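Local structure of beta-catenin homolog sys-1 (Caenorhabditis elegans, 3C2G) at residues F328-I333 with S366-L371; S344-L349 with C399-T404; S377-L382 with N392-I397. The protein acts as a beta-catenin of the Wnt asymmetry pathway, binding the TCF transcription factor POP-1 directly and activating or repressing target genes. All coordinates share one frame; numbering follows the deposited sequence.

Contact 1. Residues F328-I333 with S366-L371; sequences FLLRLI and SNAIFL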
ATOM      1  N   PHE A 328     -16.444 -11.618  -8.489  1.00 32.20           N
ATOM      2  CA  PHE A 328     -16.195 -10.448  -9.328  1.00 31.56           C
ATOM      3  C   PHE A 328     -14.711 -10.154  -9.400  1.00 30.67           C
ATOM      4  O   PHE A 328     -14.156  -9.967 -10.474  1.00 30.67           O
ATOM      5  CB  PHE A 328     -16.967  -9.219  -8.824  1.00 32.52           C
ATOM      6  CG  PHE A 328     -16.599  -7.941  -9.533  1.00 34.12           C
ATOM      7  CD1 PHE A 328     -17.171  -7.625 -10.765  1.00 35.95           C
ATOM      8  CD2 PHE A 328     -15.662  -7.062  -8.977  1.00 33.19           C
ATOM      9  CE1 PHE A 328     -16.819  -6.437 -11.442  1.00 36.43           C
ATOM     10  CE2 PHE A 328     -15.301  -5.891  -9.640  1.00 34.18           C
ATOM     11  CZ  PHE A 328     -15.884  -5.573 -10.876  1.00 34.19           C
ATOM     12  N   LEU A 329     -14.065 -10.115  -8.243  1.00 30.91           N
ATOM     13  CA  LEU A 329     -12.624  -9.875  -8.179  1.00 30.69           C
ATOM     14  C   LEU A 329     -11.783 -10.945  -8.887  1.00 30.90           C
ATOM     15  O   LEU A 329     -10.793 -10.619  -9.527  1.00 30.55           O
ATOM     16  CB  LEU A 329     -12.172  -9.672  -6.730  1.00 30.74           C
ATOM     17  CG  LEU A 329     -12.764  -8.409  -6.076  1.00 32.30           C
ATOM     18  CD1 LEU A 329     -12.384  -8.331  -4.618  1.00 32.88           C
ATOM     19  CD2 LEU A 329     -12.346  -7.117  -6.811  1.00 31.41           C
ATOM     20  N   LEU A 330     -12.180 -12.211  -8.793  1.00 31.15           N
ATOM     21  CA  LEU A 330     -11.488 -13.257  -9.534  1.00 32.19           C
ATOM     22  C   LEU A 330     -11.603 -13.052 -11.033  1.00 33.22           C
ATOM     23  O   LEU A 330     -10.633 -13.246 -11.757  1.00 33.13           O
ATOM     24  CB  LEU A 330     -11.995 -14.645  -9.137  1.00 32.47           C
ATOM     25  CG  LEU A 330     -11.637 -14.987  -7.695  1.00 31.24           C
ATOM     26  CD1 LEU A 330     -12.505 -16.107  -7.177  1.00 29.56           C
ATOM     27  CD2 LEU A 330     -10.159 -15.307  -7.575  1.00 30.85           C
ATOM     28  N   ARG A 331     -12.784 -12.647 -11.489  1.00 34.69           N
ATOM     29  CA  ARG A 331     -13.006 -12.346 -12.894  1.00 37.73           C
ATOM     30  C   ARG A 331     -12.115 -11.199 -13.350  1.00 36.97           C
ATOM     31  O   ARG A 331     -11.492 -11.268 -14.406  1.00 36.94           O
ATOM     32  CB  ARG A 331     -14.468 -11.996 -13.137  1.00 37.60           C
ATOM     33  CG  ARG A 331     -14.947 -12.279 -14.559  1.00 41.53           C
ATOM     34  CD  ARG A 331     -16.475 -12.078 -14.699  1.00 43.52           C
ATOM     35  NE  ARG A 331     -17.233 -12.587 -13.539  1.00 52.18           N
ATOM     36  CZ  ARG A 331     -18.055 -11.851 -12.786  1.00 54.01           C
ATOM     37  NH1 ARG A 331     -18.265 -10.566 -13.073  1.00 55.84           N
ATOM     38  NH2 ARG A 331     -18.683 -12.404 -11.753  1.00 53.53           N
ATOM     39  N   LEU A 332     -12.051 -10.151 -12.535  1.00 37.50           N
ATOM     40  CA  LEU A 332     -11.173  -9.014 -12.791  1.00 37.03           C
ATOM     41  C   LEU A 332      -9.714  -9.425 -12.942  1.00 36.99           C
ATOM     42  O   LEU A 332      -9.063  -9.034 -13.897  1.00 37.58           O
ATOM     43  CB  LEU A 332     -11.314  -7.963 -11.685  1.00 36.84           C
ATOM     44  CG  LEU A 332     -10.632  -6.630 -11.994  1.00 38.05           C
ATOM     45  CD1 LEU A 332     -11.358  -5.944 -13.154  1.00 38.01           C
ATOM     46  CD2 LEU A 332     -10.581  -5.727 -10.762  1.00 37.45           C
ATOM     47  N   ILE A 333      -9.205 -10.210 -12.000  1.00 37.37           N
ATOM     48  CA  ILE A 333      -7.822 -10.678 -12.037  1.00 38.57           C
ATOM     49  C   ILE A 333      -7.557 -11.518 -13.300  1.00 39.46           C
ATOM     50  O   ILE A 333      -6.498 -11.427 -13.918  1.00 38.92           O
ATOM     51  CB  ILE A 333      -7.498 -11.474 -10.754  1.00 38.48           C
ATOM     52  CG1 ILE A 333      -7.402 -10.536  -9.558  1.00 38.61           C
ATOM     53  CG2 ILE A 333      -6.207 -12.258 -10.886  1.00 39.00           C
ATOM     54  CD1 ILE A 333      -7.752 -11.221  -8.240  1.00 41.18           C
ATOM     55  N   SER A 366     -15.581 -20.691  -7.448  1.00 36.15           N
ATOM     56  CA  SER A 366     -15.356 -19.796  -8.573  1.00 36.53           C
ATOM     57  C   SER A 366     -14.035 -20.094  -9.273  1.00 35.72           C
ATOM     58  O   SER A 366     -13.541 -19.273 -10.054  1.00 35.59           O
ATOM     59  CB  SER A 366     -15.443 -18.339  -8.127  1.00 37.17           C
ATOM     60  OG  SER A 366     -16.646 -18.138  -7.393  1.00 42.38           O
ATOM     61  N   ASN A 367     -13.476 -21.274  -8.997  1.00 34.70           N
ATOM     62  CA  ASN A 367     -12.265 -21.749  -9.666  1.00 34.66           C
ATOM     63  C   ASN A 367     -10.997 -20.992  -9.297  1.00 33.51           C
ATOM     64  O   ASN A 367     -10.078 -20.889 -10.104  1.00 33.26           O
ATOM     65  CB  ASN A 367     -12.444 -21.763 -11.198  1.00 34.89           C
ATOM     66  CG  ASN A 367     -13.041 -23.074 -11.711  1.00 39.89           C
ATOM     67  OD1 ASN A 367     -13.607 -23.865 -10.943  1.00 43.83           O
ATOM     68  ND2 ASN A 367     -12.909 -23.313 -13.014  1.00 43.14           N
ATOM     69  N   ALA A 368     -10.941 -20.468  -8.081  1.00 32.79           N
ATOM     70  CA  ALA A 368      -9.786 -19.683  -7.663  1.00 32.95           C
ATOM     71  C   ALA A 368      -8.473 -20.437  -7.896  1.00 32.71           C
ATOM     72  O   ALA A 368      -7.507 -19.854  -8.374  1.00 32.54           O
ATOM     73  CB  ALA A 368      -9.915 -19.259  -6.205  1.00 32.53           C
ATOM     74  N   ILE A 369      -8.448 -21.732  -7.586  1.00 33.21           N
ATOM     75  CA  ILE A 369      -7.210 -22.508  -7.718  1.00 33.85           C
ATOM     76  C   ILE A 369      -6.776 -22.622  -9.173  1.00 34.38           C
ATOM     77  O   ILE A 369      -5.607 -22.401  -9.496  1.00 35.18           O
ATOM     78  CB  ILE A 369      -7.276 -23.890  -7.005  1.00 33.20           C
ATOM     79  CG1 ILE A 369      -7.483 -23.684  -5.504  1.00 33.92           C
ATOM     80  CG2 ILE A 369      -5.986 -24.669  -7.232  1.00 32.41           C
ATOM     81  CD1 ILE A 369      -8.110 -24.852  -4.771  1.00 35.19           C
ATOM     82  N   PHE A 370      -7.714 -22.929 -10.055  1.00 34.67           N
ATOM     83  CA  PHE A 370      -7.424 -22.902 -11.477  1.00 36.46           C
ATOM     84  C   PHE A 370      -6.800 -21.559 -11.896  1.00 35.80           C
ATOM     85  O   PHE A 370      -5.835 -21.524 -12.659  1.00 36.59           O
ATOM     86  CB  PHE A 370      -8.701 -23.144 -12.277  1.00 38.70           C
ATOM     87  CG  PHE A 370      -8.522 -24.089 -13.415  1.00 42.97           C
ATOM     88  CD1 PHE A 370      -8.988 -25.403 -13.318  1.00 44.98           C
ATOM     89  CD2 PHE A 370      -7.876 -23.677 -14.590  1.00 46.34           C
ATOM     90  CE1 PHE A 370      -8.824 -26.296 -14.370  1.00 47.69           C
ATOM     91  CE2 PHE A 370      -7.699 -24.562 -15.654  1.00 47.91           C
ATOM     92  CZ  PHE A 370      -8.180 -25.878 -15.545  1.00 46.83           C
ATOM     93  N   LEU A 371      -7.356 -20.458 -11.394  1.00 34.25           N
ATOM     94  CA  LEU A 371      -6.906 -19.135 -11.777  1.00 32.91           C
ATOM     95  C   LEU A 371      -5.482 -18.853 -11.343  1.00 31.98           C
ATOM     96  O   LEU A 371      -4.713 -18.256 -12.105  1.00 31.78           O
ATOM     97  CB  LEU A 371      -7.851 -18.057 -11.242  1.00 34.15           C
ATOM     98  CG  LEU A 371      -7.462 -16.610 -11.558  1.00 34.27           C
ATOM     99  CD1 LEU A 371      -7.456 -16.378 -13.051  1.00 33.44           C
ATOM    100  CD2 LEU A 371      -8.397 -15.657 -10.875  1.00 35.91           C
TER
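Leu330 and Leu371 meet through their CD2 methyls, 3.8 Å apart, where helix 325-335 passes the start of helix 368-377. This is the dense half of the contact. A chi1 of 179° sets the CG of Leu371 anti to its backbone N, beside the carbonyl carbon. Its CD2 is the branch that does the touching: besides the Leu330 methyl it reaches the backbone O of Leu330 at 3.4 Å and the CG2 of Ile333 at 4.0 Å. The Leu371 and Ile333 side chains cross at about a right angle. Both methyls of Leu330 also lie against the CB of Ala368, CD2 at 4.2 Å. Toward Ser366 the packing thins to one touch, Leu330 CD1 on Ser366 CB at 3.8 Å, at a partly exposed residue. There the chain turns: Asn367, with positive phi, is the C-prime residue of a Schellman motif that closes helix 357-365, and helix 368-377 starts directly after it. An alanine in place of Leu330 would probably leave the CB atoms of Ala368 and Ser366 without the methyls they touch and open a gap beside Leu371 CD2. The contact is plain hydrophobic packing within the armadillo domain; helix 339-352 packs against it, its Leu349 touching Leu330 and its Thr346 touching Ile333, while helix 425-432 borders Asn367 and Phe370.

Contact 2. Residues S344-L349 with C399-T404; sequences SGTGFL and CNCLRT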
ATOM      1  N   SER A 344      -2.312  -6.440  -6.997  1.00 27.34           N
ATOM      2  CA  SER A 344      -3.239  -6.058  -5.934  1.00 27.35           C
ATOM      3  C   SER A 344      -4.288  -7.129  -5.675  1.00 27.05           C
ATOM      4  O   SER A 344      -4.555  -7.468  -4.525  1.00 26.75           O
ATOM      5  CB  SER A 344      -3.938  -4.740  -6.269  1.00 27.58           C
ATOM      6  OG  SER A 344      -3.009  -3.713  -6.560  1.00 29.00           O
ATOM      7  N   GLY A 345      -4.877  -7.652  -6.750  1.00 27.02           N
ATOM      8  CA  GLY A 345      -5.934  -8.648  -6.658  1.00 26.44           C
ATOM      9  C   GLY A 345      -5.468  -9.946  -6.024  1.00 27.08           C
ATOM     10  O   GLY A 345      -6.134 -10.476  -5.131  1.00 27.85           O
ATOM     11  N   THR A 346      -4.333 -10.471  -6.485  1.00 25.97           N
ATOM     12  CA  THR A 346      -3.812 -11.712  -5.937  1.00 24.94           C
ATOM     13  C   THR A 346      -3.342 -11.524  -4.492  1.00 25.00           C
ATOM     14  O   THR A 346      -3.414 -12.461  -3.691  1.00 25.31           O
ATOM     15  CB  THR A 346      -2.655 -12.332  -6.796  1.00 24.78           C
ATOM     16  OG1 THR A 346      -1.552 -11.419  -6.884  1.00 23.60           O
ATOM     17  CG2 THR A 346      -3.135 -12.707  -8.191  1.00 24.77           C
ATOM     18  N   GLY A 347      -2.837 -10.325  -4.177  1.00 24.31           N
ATOM     19  CA  GLY A 347      -2.424  -9.980  -2.824  1.00 22.92           C
ATOM     20  C   GLY A 347      -3.627  -9.996  -1.906  1.00 23.91           C
ATOM     21  O   GLY A 347      -3.592 -10.586  -0.833  1.00 25.20           O
ATOM     22  N   PHE A 348      -4.705  -9.364  -2.349  1.00 24.18           N
ATOM     23  CA  PHE A 348      -5.979  -9.385  -1.653  1.00 25.03           C
ATOM     24  C   PHE A 348      -6.545 -10.807  -1.446  1.00 26.13           C
ATOM     25  O   PHE A 348      -7.060 -11.131  -0.374  1.00 25.79           O
ATOM     26  CB  PHE A 348      -6.995  -8.524  -2.414  1.00 25.02           C
ATOM     27  CG  PHE A 348      -8.378  -8.600  -1.858  1.00 25.75           C
ATOM     28  CD1 PHE A 348      -8.766  -7.775  -0.818  1.00 27.85           C
ATOM     29  CD2 PHE A 348      -9.287  -9.523  -2.351  1.00 27.15           C
ATOM     30  CE1 PHE A 348     -10.062  -7.851  -0.291  1.00 28.23           C
ATOM     31  CE2 PHE A 348     -10.567  -9.621  -1.824  1.00 26.15           C
ATOM     32  CZ  PHE A 348     -10.959  -8.782  -0.800  1.00 26.04           C
ATOM     33  N   LEU A 349      -6.478 -11.626  -2.488  1.00 26.86           N
ATOM     34  CA  LEU A 349      -6.978 -12.984  -2.454  1.00 28.95           C
ATOM     35  C   LEU A 349      -6.263 -13.793  -1.371  1.00 28.81           C
ATOM     36  O   LEU A 349      -6.903 -14.470  -0.566  1.00 29.27           O
ATOM     37  CB  LEU A 349      -6.776 -13.626  -3.831  1.00 29.56           C
ATOM     38  CG  LEU A 349      -7.383 -15.002  -4.083  1.00 32.02           C
ATOM     39  CD1 LEU A 349      -8.906 -15.025  -3.812  1.00 32.72           C
ATOM     40  CD2 LEU A 349      -7.047 -15.472  -5.508  1.00 30.72           C
ATOM     41  N   CYS A 399       4.521 -15.004  -5.952  1.00 28.18           N
ATOM     42  CA  CYS A 399       4.567 -15.201  -4.521  1.00 27.62           C
ATOM     43  C   CYS A 399       3.178 -15.107  -3.888  1.00 27.97           C
ATOM     44  O   CYS A 399       2.836 -15.934  -3.050  1.00 28.23           O
ATOM     45  CB  CYS A 399       5.522 -14.219  -3.880  1.00 26.90           C
ATOM     46  SG  CYS A 399       5.857 -14.658  -2.180  1.00 30.71           S
ATOM     47  N   ASN A 400       2.382 -14.112  -4.300  1.00 27.50           N
ATOM     48  CA  ASN A 400       0.984 -14.016  -3.883  1.00 26.47           C
ATOM     49  C   ASN A 400       0.164 -15.248  -4.237  1.00 26.03           C
ATOM     50  O   ASN A 400      -0.626 -15.717  -3.424  1.00 26.54           O
ATOM     51  CB  ASN A 400       0.297 -12.809  -4.532  1.00 27.08           C
ATOM     52  CG  ASN A 400       0.776 -11.477  -3.977  1.00 25.60           C
ATOM     53  OD1 ASN A 400       1.276 -11.392  -2.856  1.00 24.38           O
ATOM     54  ND2 ASN A 400       0.596 -10.427  -4.762  1.00 22.52           N
ATOM     55  N   CYS A 401       0.314 -15.742  -5.457  1.00 25.15           N
ATOM     56  CA  CYS A 401      -0.480 -16.885  -5.909  1.00 25.57           C
ATOM     57  C   CYS A 401      -0.196 -18.148  -5.093  1.00 25.32           C
ATOM     58  O   CYS A 401      -1.121 -18.797  -4.618  1.00 25.26           O
ATOM     59  CB  CYS A 401      -0.286 -17.132  -7.398  1.00 26.25           C
ATOM     60  SG  CYS A 401      -0.989 -15.844  -8.481  1.00 27.42           S
ATOM     61  N   LEU A 402       1.082 -18.448  -4.883  1.00 25.57           N
ATOM     62  CA  LEU A 402       1.498 -19.612  -4.118  1.00 25.38           C
ATOM     63  C   LEU A 402       1.128 -19.508  -2.650  1.00 26.11           C
ATOM     64  O   LEU A 402       0.825 -20.522  -2.004  1.00 26.34           O
ATOM     65  CB  LEU A 402       2.996 -19.842  -4.259  1.00 25.41           C
ATOM     66  CG  LEU A 402       3.525 -20.117  -5.664  1.00 27.46           C
ATOM     67  CD1 LEU A 402       5.021 -20.089  -5.596  1.00 29.80           C
ATOM     68  CD2 LEU A 402       3.036 -21.452  -6.263  1.00 27.30           C
ATOM     69  N   ARG A 403       1.145 -18.296  -2.109  1.00 25.94           N
ATOM     70  CA  ARG A 403       0.681 -18.096  -0.732  1.00 26.71           C
ATOM     71  C   ARG A 403      -0.833 -18.378  -0.641  1.00 26.21           C
ATOM     72  O   ARG A 403      -1.318 -18.942   0.333  1.00 27.01           O
ATOM     73  CB  ARG A 403       1.023 -16.683  -0.249  1.00 26.19           C
ATOM     74  CG  ARG A 403       1.429 -16.608   1.215  1.00 28.60           C
ATOM     75  CD  ARG A 403       1.878 -15.188   1.669  1.00 29.05           C
ATOM     76  NE  ARG A 403       1.060 -14.130   1.080  1.00 27.09           N
ATOM     77  CZ  ARG A 403       1.502 -13.272   0.167  1.00 28.72           C
ATOM     78  NH1 ARG A 403       2.774 -13.330  -0.239  1.00 25.24           N
ATOM     79  NH2 ARG A 403       0.669 -12.361  -0.344  1.00 25.24           N
ATOM     80  N   THR A 404      -1.578 -18.018  -1.675  1.00 25.67           N
ATOM     81  CA  THR A 404      -2.991 -18.342  -1.702  1.00 26.20           C
ATOM     82  C   THR A 404      -3.183 -19.854  -1.802  1.00 25.69           C
ATOM     83  O   THR A 404      -4.025 -20.411  -1.095  1.00 25.60           O
ATOM     84  CB  THR A 404      -3.707 -17.655  -2.867  1.00 26.70           C
ATOM     85  OG1 THR A 404      -3.404 -16.261  -2.835  1.00 27.65           O
ATOM     86  CG2 THR A 404      -5.218 -17.875  -2.781  1.00 25.34           C
TER
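Thr346 OG1 accepts a hydrogen bond from Asn400 ND2 at 3.2 Å. The bond is bent to 146° at the hydrogen, and the oxygen sits 17° out of the amide plane. The two side chains cross at about a right angle, and the Asn400 amide lies against Gly347, its CG 3.7 Å from the glycine CA. Around this polar centre the touches are apolar: Thr346 CG2 meets Cys401 SG at 3.8 Å, and Thr404 CG2 rests on Leu349 CG, also at 3.8 Å. The two segments run nearly parallel, at 24° with axes 8.4 Å apart, and join helices 339-352 and 388-409 of the armadillo superhelix. Asn400 also packs on an aromatic side chain of the bound peptide, and Arg403 on a basic one. Behind these contacts, Arg403 NH2 donates to Asn400 OD1 at 2.8 Å; this second bond would fix the flip of the amide and keep ND2 facing Thr346. Arg403 NH2 in turn bonds Ser350 OG. Thr346 OG1, set between its own backbone N and carbonyl carbon, is also hydrogen-bonded to Ile342 O one turn earlier. Thr404 OG1 turns back to Asn400 O at 2.9 Å, arriving from the face opposite to that used by Thr404 N.

Contact 3. Residues S377-L382 with N392-I397; sequences SKYPRL and NRVCEI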
ATOM      1  N   SER A 377       1.444 -19.265 -14.806  1.00 38.50           N
ATOM      2  CA  SER A 377       1.859 -19.793 -16.122  1.00 39.95           C
ATOM      3  C   SER A 377       2.098 -18.766 -17.220  1.00 40.98           C
ATOM      4  O   SER A 377       2.812 -19.052 -18.180  1.00 40.72           O
ATOM      5  CB  SER A 377       0.828 -20.792 -16.651  1.00 39.11           C
ATOM      6  OG  SER A 377       0.765 -21.920 -15.815  1.00 40.11           O
ATOM      7  N   LYS A 378       1.483 -17.596 -17.093  1.00 42.75           N
ATOM      8  CA  LYS A 378       1.520 -16.596 -18.157  1.00 45.37           C
ATOM      9  C   LYS A 378       2.850 -15.841 -18.234  1.00 46.34           C
ATOM     10  O   LYS A 378       3.149 -15.227 -19.250  1.00 47.30           O
ATOM     11  CB  LYS A 378       0.346 -15.616 -18.022  1.00 45.75           C
ATOM     12  CG  LYS A 378       0.534 -14.582 -16.921  1.00 49.32           C
ATOM     13  CD  LYS A 378      -0.782 -13.956 -16.480  1.00 53.85           C
ATOM     14  CE  LYS A 378      -0.992 -12.578 -17.094  1.00 55.36           C
ATOM     15  NZ  LYS A 378      -2.311 -12.036 -16.671  1.00 56.95           N
ATOM     16  N   TYR A 379       3.646 -15.887 -17.170  1.00 47.72           N
ATOM     17  CA  TYR A 379       4.891 -15.116 -17.115  1.00 49.01           C
ATOM     18  C   TYR A 379       6.104 -15.906 -17.562  1.00 50.85           C
ATOM     19  O   TYR A 379       6.179 -17.114 -17.333  1.00 51.32           O
ATOM     20  CB  TYR A 379       5.139 -14.549 -15.713  1.00 48.04           C
ATOM     21  CG  TYR A 379       4.096 -13.562 -15.285  1.00 46.51           C
ATOM     22  CD1 TYR A 379       4.031 -12.297 -15.864  1.00 44.79           C
ATOM     23  CD2 TYR A 379       3.154 -13.896 -14.314  1.00 44.52           C
ATOM     24  CE1 TYR A 379       3.062 -11.390 -15.485  1.00 43.78           C
ATOM     25  CE2 TYR A 379       2.181 -12.998 -13.931  1.00 43.77           C
ATOM     26  CZ  TYR A 379       2.144 -11.749 -14.519  1.00 45.07           C
ATOM     27  OH  TYR A 379       1.183 -10.853 -14.139  1.00 48.03           O
ATOM     28  N   PRO A 380       7.075 -15.217 -18.182  1.00 52.55           N
ATOM     29  CA  PRO A 380       8.311 -15.893 -18.548  1.00 53.92           C
ATOM     30  C   PRO A 380       9.122 -16.187 -17.293  1.00 55.20           C
ATOM     31  O   PRO A 380       8.729 -15.780 -16.197  1.00 55.67           O
ATOM     32  CB  PRO A 380       9.032 -14.858 -19.417  1.00 53.64           C
ATOM     33  CG  PRO A 380       8.518 -13.552 -18.959  1.00 53.42           C
ATOM     34  CD  PRO A 380       7.092 -13.790 -18.557  1.00 52.79           C
ATOM     35  N   ARG A 381      10.237 -16.891 -17.455  1.00 56.26           N
ATOM     36  CA  ARG A 381      11.157 -17.115 -16.363  1.00 58.01           C
ATOM     37  C   ARG A 381      11.691 -15.767 -15.902  1.00 58.25           C
ATOM     38  O   ARG A 381      11.803 -14.830 -16.695  1.00 58.35           O
ATOM     39  CB  ARG A 381      12.312 -18.008 -16.813  1.00 57.85           C
ATOM     40  CG  ARG A 381      11.914 -19.373 -17.368  1.00 59.02           C
ATOM     41  CD  ARG A 381      13.166 -20.228 -17.620  1.00 60.99           C
ATOM     42  NE  ARG A 381      14.234 -19.460 -18.274  1.00 65.57           N
ATOM     43  CZ  ARG A 381      14.456 -19.442 -19.588  1.00 66.85           C
ATOM     44  NH1 ARG A 381      15.445 -18.705 -20.083  1.00 67.29           N
ATOM     45  NH2 ARG A 381      13.695 -20.160 -20.410  1.00 66.76           N
ATOM     46  N   LEU A 382      12.021 -15.669 -14.621  1.00 59.13           N
ATOM     47  CA  LEU A 382      12.517 -14.418 -14.058  1.00 60.30           C
ATOM     48  C   LEU A 382      13.804 -13.944 -14.725  1.00 61.65           C
ATOM     49  O   LEU A 382      14.043 -12.740 -14.824  1.00 61.78           O
ATOM     50  CB  LEU A 382      12.714 -14.541 -12.546  1.00 60.08           C
ATOM     51  CG  LEU A 382      11.461 -14.833 -11.712  1.00 59.90           C
ATOM     52  CD1 LEU A 382      11.869 -15.153 -10.277  1.00 60.13           C
ATOM     53  CD2 LEU A 382      10.449 -13.686 -11.759  1.00 56.91           C
ATOM     54  N   ASN A 392      10.643  -7.576 -10.330  1.00 42.08           N
ATOM     55  CA  ASN A 392      10.203  -7.667  -8.948  1.00 41.69           C
ATOM     56  C   ASN A 392       8.677  -7.831  -8.819  1.00 41.09           C
ATOM     57  O   ASN A 392       8.198  -8.511  -7.916  1.00 40.93           O
ATOM     58  CB  ASN A 392      10.711  -6.497  -8.107  1.00 41.03           C
ATOM     59  CG  ASN A 392      10.654  -6.790  -6.611  1.00 41.85           C
ATOM     60  OD1 ASN A 392      11.422  -7.599  -6.091  1.00 41.95           O
ATOM     61  ND2 ASN A 392       9.735  -6.143  -5.919  1.00 43.29           N
ATOM     62  N   ARG A 393       7.924  -7.232  -9.737  1.00 40.55           N
ATOM     63  CA  ARG A 393       6.465  -7.314  -9.698  1.00 40.54           C
ATOM     64  C   ARG A 393       5.972  -8.743  -9.973  1.00 39.39           C
ATOM     65  O   ARG A 393       5.137  -9.274  -9.236  1.00 38.81           O
ATOM     66  CB  ARG A 393       5.824  -6.316 -10.678  1.00 40.93           C
ATOM     67  CG  ARG A 393       4.573  -5.625 -10.146  1.00 43.63           C
ATOM     68  CD  ARG A 393       4.927  -4.878  -8.857  1.00 50.66           C
ATOM     69  NE  ARG A 393       3.881  -3.985  -8.344  1.00 53.16           N
ATOM     70  CZ  ARG A 393       3.960  -3.339  -7.180  1.00 54.67           C
ATOM     71  NH1 ARG A 393       5.025  -3.480  -6.390  1.00 52.52           N
ATOM     72  NH2 ARG A 393       2.963  -2.556  -6.793  1.00 56.92           N
ATOM     73  N   VAL A 394       6.498  -9.343 -11.034  1.00 38.46           N
ATOM     74  CA  VAL A 394       6.151 -10.698 -11.420  1.00 38.58           C
ATOM     75  C   VAL A 394       6.475 -11.636 -10.259  1.00 38.97           C
ATOM     76  O   VAL A 394       5.737 -12.572  -9.962  1.00 39.44           O
ATOM     77  CB  VAL A 394       6.924 -11.116 -12.686  1.00 38.44           C
ATOM     78  CG1 VAL A 394       6.745 -12.611 -12.976  1.00 37.46           C
ATOM     79  CG2 VAL A 394       6.466 -10.282 -13.878  1.00 37.09           C
ATOM     80  N   CYS A 395       7.573 -11.332  -9.595  1.00 38.63           N
ATOM     81  CA  CYS A 395       8.075 -12.099  -8.502  1.00 37.71           C
ATOM     82  C   CYS A 395       7.109 -12.053  -7.313  1.00 36.26           C
ATOM     83  O   CYS A 395       6.759 -13.088  -6.761  1.00 36.69           O
ATOM     84  CB  CYS A 395       9.446 -11.542  -8.139  1.00 38.47           C
ATOM     85  SG  CYS A 395      10.293 -12.375  -6.832  1.00 42.07           S
ATOM     86  N   GLU A 396       6.674 -10.855  -6.942  1.00 34.54           N
ATOM     87  CA  GLU A 396       5.651 -10.657  -5.920  1.00 32.49           C
ATOM     88  C   GLU A 396       4.282 -11.234  -6.320  1.00 30.71           C
ATOM     89  O   GLU A 396       3.509 -11.674  -5.466  1.00 30.27           O
ATOM     90  CB  GLU A 396       5.526  -9.163  -5.613  1.00 33.39           C
ATOM     91  CG  GLU A 396       6.709  -8.554  -4.821  1.00 34.60           C
ATOM     92  CD  GLU A 396       6.753  -7.024  -4.892  0.50 33.74           C
ATOM     93  OE1 GLU A 396       6.369  -6.452  -5.939  0.50 34.65           O
ATOM     94  OE2 GLU A 396       7.190  -6.392  -3.906  0.50 34.78           O
ATOM     95  N   ILE A 397       3.980 -11.235  -7.613  1.00 28.99           N
ATOM     96  CA  ILE A 397       2.734 -11.824  -8.105  1.00 28.08           C
ATOM     97  C   ILE A 397       2.691 -13.354  -7.907  1.00 28.42           C
ATOM     98  O   ILE A 397       1.740 -13.889  -7.325  1.00 28.21           O
ATOM     99  CB  ILE A 397       2.457 -11.447  -9.582  1.00 28.13           C
ATOM    100  CG1 ILE A 397       2.106  -9.953  -9.682  1.00 27.06           C
ATOM    101  CG2 ILE A 397       1.330 -12.311 -10.146  1.00 27.77           C
ATOM    102  CD1 ILE A 397       1.898  -9.440 -11.077  1.00 26.52           C
TER
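Val394 lays its CG1 methyl over one face of the Tyr379 ring, an off-centre CH-pi contact 4.1 Å from the ring centroid and 29° from its normal. The methyl is nearest to CG, at 3.6 Å, while Val394 CG2 sits against CD1 at 3.7 Å; CG1 thus bears on the CB-CG end of the tyrosine and CG2 on its CD1-CE1 side.

The remaining apolar packing flanks this pair. Ile397 crosses the tyrosine at about a right angle, its CG2 approaching CE2 obliquely at 3.9 Å and its CD1 lying 3.4 Å from OH. Leu382 adds a second apolar side chain from segment 377-382: CD2 touches Val394 CG1 at 4.0 Å and Cys395 CB at 4.3 Å.

No hydrogen bond joins the two segments, and polar groups find partners around them. The Tyr379 hydroxyl bonds Asp339 OD1 at the start of helix 339-352, which ties down the far end of the ring. On the helix, Arg393 makes a salt bridge to Glu396, its hydrogen bond weak, and another to Glu340.

Within the armadillo domain, the connection from helix 368-377 to helix 388-409 thereby packs back on the second helix, between helix 339-352, whose Ile342 touches both Tyr379 and Ile397, and helix 457-472, whose Leu460 meets Leu382 and Cys395.

The three contacts involve four helices, 325-335, 339-352, 368-377 and 388-409, of the armadillo domain. Contacts 1 and 2 have centres about 11 Å apart and touch directly: Leu330 CD2 lies 3.7 Å from Leu349 CD2, and Leu329 CD1 is 3.6 Å from Phe348 CE2, joining helix 325-335 to the next helix, 339-352. Contacts 2 and 3 share helix 388-409, with centres about 12 Å apart and Thr346 OG1 4.1 Å from Ile397 O. Contacts 1 and 3 do not touch; their nearest atoms are about 5 Å apart, and helix 368-377 leads from one to the other. Contact 2, central in this chain of packing, carries residues that meet the bound peptide.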